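Long-range contact in 6-phosphogluconate dehydratase (PDB 2GP4), which probably catalyses the dehydration of 6-phosphogluconate to 2-keto-3-deoxy-6-phosphogluconate: residues 270-282 with 404-416. Residues are numbered along the deposited sequence; the frame is centred on the assembly and turned at random.
Sequences DDPLREALNKMAA and EPKLLDGELRWVD
L273 and L412 meet methyl to methyl where one face of a two-stranded antiparallel beta hairpin, 404-416, packs across the first turns of helix 272-282. The hairpin closes through a type I' turn from L408 to E411, and its strands run steeply across the helix, at 114° for 404-408 and 77° for 411-416. P405, L407, L412 and W414 supply the apolar surface of the hairpin, P272, L273, A276, L277 and M280 that of the helix. A chi1 of 177° extends L273 opposite its own amide nitrogen, and the side chain lies over the face of the hairpin, its CD1 between the side chains of L407 and L412. This CD1 is 3.7 Å from CD1 of L412, the two side chains crossing at about a right angle. On its other contact it lies 3.8 Å from CB of L407. L407 in turn sends its two methyls to the start of the helix, CD2 against the backbone of P272 and CD1 to CB of A276. L412 is similarly forked, CD1 facing L273 and L277, whereas CD2 sits 3.8 Å from CB of M280, over the next turn.

Towards the far end of the hairpin, W414 lies next to P405 of the partner strand, whose CB stands 3.6 Å above the indole plane, offset toward the rim. The six-membered ring of W414 is the part that meets the helix, through CZ2 and CH2. Its NE1 is hydrogen-bonded to P262 O, while K406 NZ, bonded to L228 O, and backbone bonds of L407 with E229 join the hairpin to helix 223-229. L277 CD2 touches both P405 CB and the indole, 3.7 Å from W414 CZ2 on an oblique approach, while selenomethionine M280 comes to the ring edge, its CG near the indole plane and 3.9 Å from CH2.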
ATOM      1  N   ASP A 270      22.860 -11.554   2.480  1.00 46.87           N
ATOM      2  CA  ASP A 270      24.195 -12.069   2.823  1.00 47.05           C
ATOM      3  C   ASP A 270      25.362 -11.294   2.191  1.00 46.85           C
ATOM      4  O   ASP A 270      26.526 -11.664   2.371  1.00 46.90           O
ATOM      5  CB  ASP A 270      24.305 -13.565   2.481  1.00 47.23           C
ATOM      6  CG  ASP A 270      23.446 -14.449   3.385  1.00 47.85           C
ATOM      7  OD1 ASP A 270      22.860 -13.941   4.370  1.00 48.23           O
ATOM      8  OD2 ASP A 270      23.363 -15.667   3.107  1.00 48.37           O
ATOM      9  N   ASP A 271      25.049 -10.220   1.470  1.00 46.59           N
ATOM     10  CA  ASP A 271      26.057  -9.447   0.742  1.00 46.41           C
ATOM     11  C   ASP A 271      26.852  -8.488   1.626  1.00 45.86           C
ATOM     12  O   ASP A 271      26.291  -7.865   2.525  1.00 45.93           O
ATOM     13  CB  ASP A 271      25.396  -8.673  -0.399  1.00 46.68           C
ATOM     14  CG  ASP A 271      24.924  -9.577  -1.526  1.00 47.79           C
ATOM     15  OD1 ASP A 271      24.749 -10.796  -1.292  1.00 48.80           O
ATOM     16  OD2 ASP A 271      24.724  -9.069  -2.652  1.00 48.87           O
ATOM     17  N   PRO A 272      28.171  -8.372   1.381  1.00 45.40           N
ATOM     18  CA  PRO A 272      28.974  -7.365   2.084  1.00 44.95           C
ATOM     19  C   PRO A 272      28.550  -5.918   1.800  1.00 44.47           C
ATOM     20  O   PRO A 272      28.866  -5.031   2.591  1.00 44.43           O
ATOM     21  CB  PRO A 272      30.402  -7.626   1.583  1.00 45.02           C
ATOM     22  CG  PRO A 272      30.245  -8.395   0.326  1.00 45.20           C
ATOM     23  CD  PRO A 272      28.995  -9.200   0.480  1.00 45.41           C
ATOM     24  N   LEU A 273      27.848  -5.682   0.691  1.00 43.94           N
ATOM     25  CA  LEU A 273      27.256  -4.367   0.432  1.00 43.41           C
ATOM     26  C   LEU A 273      26.148  -4.070   1.442  1.00 43.23           C
ATOM     27  O   LEU A 273      26.076  -2.964   1.984  1.00 43.09           O
ATOM     28  CB  LEU A 273      26.717  -4.259  -1.001  1.00 43.42           C
ATOM     29  CG  LEU A 273      26.010  -2.949  -1.387  1.00 43.19           C
ATOM     30  CD1 LEU A 273      26.949  -1.749  -1.298  1.00 42.50           C
ATOM     31  CD2 LEU A 273      25.395  -3.041  -2.770  1.00 43.20           C
ATOM     32  N   ARG A 274      25.294  -5.066   1.684  1.00 42.93           N
ATOM     33  CA  ARG A 274      24.269  -4.990   2.722  1.00 42.74           C
ATOM     34  C   ARG A 274      24.889  -4.662   4.082  1.00 42.63           C
ATOM     35  O   ARG A 274      24.335  -3.866   4.840  1.00 42.61           O
ATOM     36  CB  ARG A 274      23.440  -6.287   2.773  1.00 42.79           C
ATOM     37  CG  ARG A 274      22.583  -6.495   4.026  1.00 42.41           C
ATOM     38  CD  ARG A 274      21.450  -5.483   4.170  1.00 42.68           C
ATOM     39  NE  ARG A 274      20.432  -5.617   3.132  1.00 42.98           N
ATOM     40  CZ  ARG A 274      20.098  -4.659   2.273  1.00 43.55           C
ATOM     41  NH1 ARG A 274      20.688  -3.470   2.316  1.00 43.58           N
ATOM     42  NH2 ARG A 274      19.156  -4.885   1.368  1.00 43.59           N
ATOM     43  N   GLU A 275      26.046  -5.249   4.380  1.00 42.47           N
ATOM     44  CA  GLU A 275      26.736  -4.918   5.621  1.00 42.54           C
ATOM     45  C   GLU A 275      27.140  -3.447   5.644  1.00 42.06           C
ATOM     46  O   GLU A 275      26.938  -2.770   6.648  1.00 42.02           O
ATOM     47  CB  GLU A 275      27.945  -5.826   5.881  1.00 42.44           C
ATOM     48  CG  GLU A 275      28.348  -5.841   7.360  1.00 43.06           C
ATOM     49  CD  GLU A 275      29.527  -6.750   7.675  1.00 43.18           C
ATOM     50  OE1 GLU A 275      29.508  -7.936   7.275  1.00 43.84           O
ATOM     51  OE2 GLU A 275      30.469  -6.272   8.346  1.00 43.88           O
ATOM     52  N   ALA A 276      27.682  -2.957   4.530  1.00 41.81           N
ATOM     53  CA  ALA A 276      28.076  -1.551   4.405  1.00 41.52           C
ATOM     54  C   ALA A 276      26.887  -0.583   4.503  1.00 41.38           C
ATOM     55  O   ALA A 276      27.000   0.477   5.118  1.00 41.14           O
ATOM     56  CB  ALA A 276      28.853  -1.328   3.112  1.00 41.49           C
ATOM     57  N   LEU A 277      25.757  -0.958   3.901  1.00 41.35           N
ATOM     58  CA  LEU A 277      24.537  -0.146   3.947  1.00 41.43           C
ATOM     59  C   LEU A 277      23.915  -0.070   5.339  1.00 41.60           C
ATOM     60  O   LEU A 277      23.278   0.928   5.676  1.00 41.72           O
ATOM     61  CB  LEU A 277      23.504  -0.648   2.939  1.00 41.32           C
ATOM     62  CG  LEU A 277      23.797  -0.445   1.449  1.00 41.18           C
ATOM     63  CD1 LEU A 277      22.708  -1.096   0.622  1.00 40.38           C
ATOM     64  CD2 LEU A 277      23.941   1.028   1.083  1.00 40.80           C
ATOM     65  N   ASN A 278      24.098  -1.120   6.138  1.00 41.66           N
ATOM     66  CA  ASN A 278      23.685  -1.108   7.539  1.00 41.84           C
ATOM     67  C   ASN A 278      24.529  -0.132   8.345  1.00 42.12           C
ATOM     68  O   ASN A 278      24.030   0.523   9.263  1.00 42.13           O
ATOM     69  CB  ASN A 278      23.773  -2.509   8.157  1.00 41.68           C
ATOM     70  CG  ASN A 278      22.789  -3.497   7.535  1.00 41.78           C
ATOM     71  OD1 ASN A 278      21.734  -3.120   7.013  1.00 40.91           O
ATOM     72  ND2 ASN A 278      23.136  -4.776   7.593  1.00 41.96           N
ATOM     73  N   LYS A 279      25.808  -0.035   7.987  1.00 42.50           N
ATOM     74  CA  LYS A 279      26.735   0.863   8.666  1.00 42.97           C
ATOM     75  C   LYS A 279      26.427   2.313   8.308  1.00 43.20           C
ATOM     76  O   LYS A 279      26.459   3.194   9.172  1.00 43.31           O
ATOM     77  CB  LYS A 279      28.189   0.537   8.300  1.00 43.10           C
ATOM     78  CG  LYS A 279      28.553  -0.947   8.287  1.00 43.74           C
ATOM     79  CD  LYS A 279      28.803  -1.511   9.680  1.00 44.81           C
ATOM     80  CE  LYS A 279      29.394  -2.914   9.610  1.00 45.13           C
ATOM     81  NZ  LYS A 279      30.726  -2.934   8.932  1.00 45.90           N
HETATM   82  N   MSE A 280      26.128   2.552   7.032  1.00 43.44           N
HETATM   83  CA  MSE A 280      25.819   3.893   6.550  1.00 43.69           C
HETATM   84  C   MSE A 280      24.520   4.412   7.163  1.00 43.28           C
HETATM   85  O   MSE A 280      24.429   5.580   7.539  1.00 43.07           O
HETATM   86  CB  MSE A 280      25.741   3.914   5.022  1.00 44.32           C
HETATM   87  CG  MSE A 280      25.658   5.307   4.429  1.00 45.53           C
HETATM   88 SE   MSE A 280      27.287   6.310   4.771  1.00 51.23          SE
HETATM   89  CE  MSE A 280      26.576   8.128   4.675  1.00 47.16           C
ATOM     90  N   ALA A 281      23.527   3.534   7.267  1.00 42.91           N
ATOM     91  CA  ALA A 281      22.254   3.877   7.897  1.00 42.78           C
ATOM     92  C   ALA A 281      22.460   4.404   9.317  1.00 42.67           C
ATOM     93  O   ALA A 281      21.867   5.411   9.685  1.00 42.51           O
ATOM     94  CB  ALA A 281      21.311   2.684   7.892  1.00 42.65           C
ATOM     95  N   ALA A 282      23.316   3.730  10.089  1.00 42.66           N
ATOM     96  CA  ALA A 282      23.652   4.137  11.460  1.00 42.64           C
ATOM     97  C   ALA A 282      24.311   5.511  11.520  1.00 42.64           C
ATOM     98  O   ALA A 282      23.904   6.362  12.310  1.00 42.60           O
ATOM     99  CB  ALA A 282      24.548   3.091  12.135  1.00 42.59           C
ATOM    100  N   GLU A 404      22.456   4.513  -7.383  1.00 26.26           N
ATOM    101  CA  GLU A 404      22.506   3.148  -6.871  1.00 26.76           C
ATOM    102  C   GLU A 404      23.778   2.900  -6.074  1.00 26.78           C
ATOM    103  O   GLU A 404      24.856   3.327  -6.489  1.00 26.59           O
ATOM    104  CB  GLU A 404      22.426   2.139  -8.019  1.00 26.71           C
ATOM    105  CG  GLU A 404      21.122   2.154  -8.789  1.00 27.14           C
ATOM    106  CD  GLU A 404      21.024   1.014  -9.795  1.00 27.66           C
ATOM    107  OE1 GLU A 404      21.938   0.862 -10.640  1.00 27.99           O
ATOM    108  OE2 GLU A 404      20.021   0.269  -9.738  1.00 28.59           O
ATOM    109  N   PRO A 405      23.654   2.195  -4.930  1.00 27.04           N
ATOM    110  CA  PRO A 405      24.814   1.883  -4.104  1.00 27.26           C
ATOM    111  C   PRO A 405      25.689   0.792  -4.711  1.00 27.47           C
ATOM    112  O   PRO A 405      25.188  -0.145  -5.328  1.00 27.41           O
ATOM    113  CB  PRO A 405      24.194   1.409  -2.788  1.00 27.39           C
ATOM    114  CG  PRO A 405      22.848   0.887  -3.167  1.00 27.22           C
ATOM    115  CD  PRO A 405      22.401   1.666  -4.356  1.00 26.87           C
ATOM    116  N   LYS A 406      26.996   0.940  -4.536  1.00 27.88           N
ATOM    117  CA  LYS A 406      27.975  -0.019  -5.022  1.00 28.42           C
ATOM    118  C   LYS A 406      29.065  -0.171  -3.982  1.00 28.47           C
ATOM    119  O   LYS A 406      29.388   0.782  -3.274  1.00 28.48           O
ATOM    120  CB  LYS A 406      28.603   0.454  -6.343  1.00 28.39           C
ATOM    121  CG  LYS A 406      27.658   0.513  -7.538  1.00 28.96           C
ATOM    122  CD  LYS A 406      27.482  -0.840  -8.202  1.00 30.20           C
ATOM    123  CE  LYS A 406      26.710  -0.697  -9.500  1.00 31.00           C
ATOM    124  NZ  LYS A 406      26.090  -1.979  -9.910  1.00 32.02           N
ATOM    125  N   LEU A 407      29.633  -1.367  -3.897  1.00 28.69           N
ATOM    126  CA  LEU A 407      30.791  -1.595  -3.053  1.00 29.19           C
ATOM    127  C   LEU A 407      32.012  -1.821  -3.944  1.00 29.36           C
ATOM    128  O   LEU A 407      32.316  -2.953  -4.333  1.00 29.23           O
ATOM    129  CB  LEU A 407      30.543  -2.770  -2.105  1.00 29.27           C
ATOM    130  CG  LEU A 407      31.494  -2.981  -0.926  1.00 29.48           C
ATOM    131  CD1 LEU A 407      31.495  -1.794   0.030  1.00 28.92           C
ATOM    132  CD2 LEU A 407      31.121  -4.264  -0.192  1.00 29.27           C
ATOM    133  N   LEU A 408      32.695  -0.727  -4.273  1.00 29.57           N
ATOM    134  CA  LEU A 408      33.815  -0.753  -5.215  1.00 30.15           C
ATOM    135  C   LEU A 408      35.151  -0.647  -4.487  1.00 30.38           C
ATOM    136  O   LEU A 408      35.408   0.330  -3.784  1.00 30.35           O
ATOM    137  CB  LEU A 408      33.685   0.371  -6.249  1.00 30.10           C
ATOM    138  CG  LEU A 408      32.348   0.565  -6.982  1.00 30.32           C
ATOM    139  CD1 LEU A 408      32.335   1.874  -7.761  1.00 30.39           C
ATOM    140  CD2 LEU A 408      32.031  -0.593  -7.902  1.00 29.57           C
ATOM    141  N   ASP A 409      35.996  -1.662  -4.669  1.00 30.73           N
ATOM    142  CA  ASP A 409      37.260  -1.792  -3.931  1.00 31.05           C
ATOM    143  C   ASP A 409      37.060  -1.650  -2.414  1.00 31.07           C
ATOM    144  O   ASP A 409      37.863  -1.016  -1.720  1.00 30.70           O
ATOM    145  CB  ASP A 409      38.316  -0.809  -4.460  1.00 31.16           C
ATOM    146  CG  ASP A 409      38.763  -1.137  -5.876  1.00 31.59           C
ATOM    147  OD1 ASP A 409      39.102  -2.311  -6.145  1.00 32.27           O
ATOM    148  OD2 ASP A 409      38.782  -0.220  -6.720  1.00 31.28           O
ATOM    149  N   GLY A 410      35.971  -2.243  -1.922  1.00 31.16           N
ATOM    150  CA  GLY A 410      35.633  -2.226  -0.504  1.00 31.44           C
ATOM    151  C   GLY A 410      35.006  -0.926  -0.030  1.00 31.74           C
ATOM    152  O   GLY A 410      34.616  -0.810   1.130  1.00 31.90           O
ATOM    153  N   GLU A 411      34.898   0.049  -0.929  1.00 31.80           N
ATOM    154  CA  GLU A 411      34.381   1.372  -0.584  1.00 31.87           C
ATOM    155  C   GLU A 411      32.947   1.567  -1.085  1.00 31.60           C
ATOM    156  O   GLU A 411      32.655   1.375  -2.265  1.00 31.39           O
ATOM    157  CB  GLU A 411      35.309   2.466  -1.129  1.00 31.72           C
ATOM    158  CG  GLU A 411      34.891   3.887  -0.781  1.00 32.02           C
ATOM    159  CD  GLU A 411      35.801   4.949  -1.386  1.00 32.36           C
ATOM    160  OE1 GLU A 411      36.935   4.613  -1.801  1.00 32.76           O
ATOM    161  OE2 GLU A 411      35.381   6.126  -1.443  1.00 32.68           O
ATOM    162  N   LEU A 412      32.061   1.954  -0.171  1.00 31.53           N
ATOM    163  CA  LEU A 412      30.665   2.188  -0.501  1.00 31.55           C
ATOM    164  C   LEU A 412      30.489   3.502  -1.262  1.00 31.49           C
ATOM    165  O   LEU A 412      30.773   4.575  -0.730  1.00 31.53           O
ATOM    166  CB  LEU A 412      29.808   2.172   0.768  1.00 31.56           C
ATOM    167  CG  LEU A 412      28.345   2.627   0.690  1.00 31.77           C
ATOM    168  CD1 LEU A 412      27.525   1.757  -0.256  1.00 31.08           C
ATOM    169  CD2 LEU A 412      27.729   2.645   2.088  1.00 31.67           C
ATOM    170  N   ARG A 413      30.024   3.402  -2.508  1.00 31.24           N
ATOM    171  CA  ARG A 413      29.796   4.569  -3.354  1.00 31.22           C
ATOM    172  C   ARG A 413      28.411   4.529  -3.981  1.00 31.02           C
ATOM    173  O   ARG A 413      27.870   3.453  -4.247  1.00 31.05           O
ATOM    174  CB  ARG A 413      30.820   4.639  -4.487  1.00 31.38           C
ATOM    175  CG  ARG A 413      32.272   4.441  -4.088  1.00 32.21           C
ATOM    176  CD  ARG A 413      33.163   4.608  -5.300  1.00 32.66           C
ATOM    177  NE  ARG A 413      33.186   5.996  -5.748  1.00 32.42           N
ATOM    178  CZ  ARG A 413      34.208   6.824  -5.566  1.00 32.39           C
ATOM    179  NH1 ARG A 413      35.310   6.407  -4.955  1.00 32.43           N
ATOM    180  NH2 ARG A 413      34.125   8.071  -6.000  1.00 32.55           N
ATOM    181  N   TRP A 414      27.849   5.708  -4.226  1.00 30.59           N
ATOM    182  CA  TRP A 414      26.620   5.821  -5.004  1.00 30.24           C
ATOM    183  C   TRP A 414      26.939   6.272  -6.431  1.00 30.10           C
ATOM    184  O   TRP A 414      27.683   7.232  -6.641  1.00 30.14           O
ATOM    185  CB  TRP A 414      25.614   6.744  -4.310  1.00 30.05           C
ATOM    186  CG  TRP A 414      24.701   6.001  -3.354  1.00 29.99           C
ATOM    187  CD1 TRP A 414      23.472   5.472  -3.642  1.00 29.32           C
ATOM    188  CD2 TRP A 414      24.951   5.697  -1.974  1.00 29.48           C
ATOM    189  NE1 TRP A 414      22.943   4.864  -2.532  1.00 29.06           N
ATOM    190  CE2 TRP A 414      23.826   4.987  -1.492  1.00 29.61           C
ATOM    191  CE3 TRP A 414      26.016   5.953  -1.098  1.00 29.50           C
ATOM    192  CZ2 TRP A 414      23.733   4.527  -0.168  1.00 29.87           C
ATOM    193  CZ3 TRP A 414      25.926   5.495   0.223  1.00 29.68           C
ATOM    194  CH2 TRP A 414      24.789   4.791   0.672  1.00 29.90           C
ATOM    195  N   VAL A 415      26.405   5.541  -7.405  1.00 29.81           N
ATOM    196  CA  VAL A 415      26.682   5.803  -8.820  1.00 29.75           C
ATOM    197  C   VAL A 415      25.388   6.076  -9.586  1.00 29.59           C
ATOM    198  O   VAL A 415      24.301   5.787  -9.089  1.00 29.56           O
ATOM    199  CB  VAL A 415      27.464   4.633  -9.491  1.00 29.66           C
ATOM    200  CG1 VAL A 415      28.843   4.467  -8.861  1.00 29.61           C
ATOM    201  CG2 VAL A 415      26.680   3.336  -9.401  1.00 29.85           C
ATOM    202  N   ASP A 416      25.509   6.632 -10.788  1.00 29.47           N
ATOM    203  CA  ASP A 416      24.353   6.910 -11.634  1.00 29.60           C
ATOM    204  C   ASP A 416      23.618   5.633 -12.016  1.00 29.44           C
ATOM    205  O   ASP A 416      24.236   4.658 -12.443  1.00 29.34           O
ATOM    206  CB  ASP A 416      24.769   7.657 -12.901  1.00 29.86           C
ATOM    207  CG  ASP A 416      24.753   9.171 -12.731  1.00 30.78           C
ATOM    208  OD1 ASP A 416      24.747   9.670 -11.582  1.00 31.62           O
ATOM    209  OD2 ASP A 416      24.749   9.864 -13.769  1.00 32.15           O
TER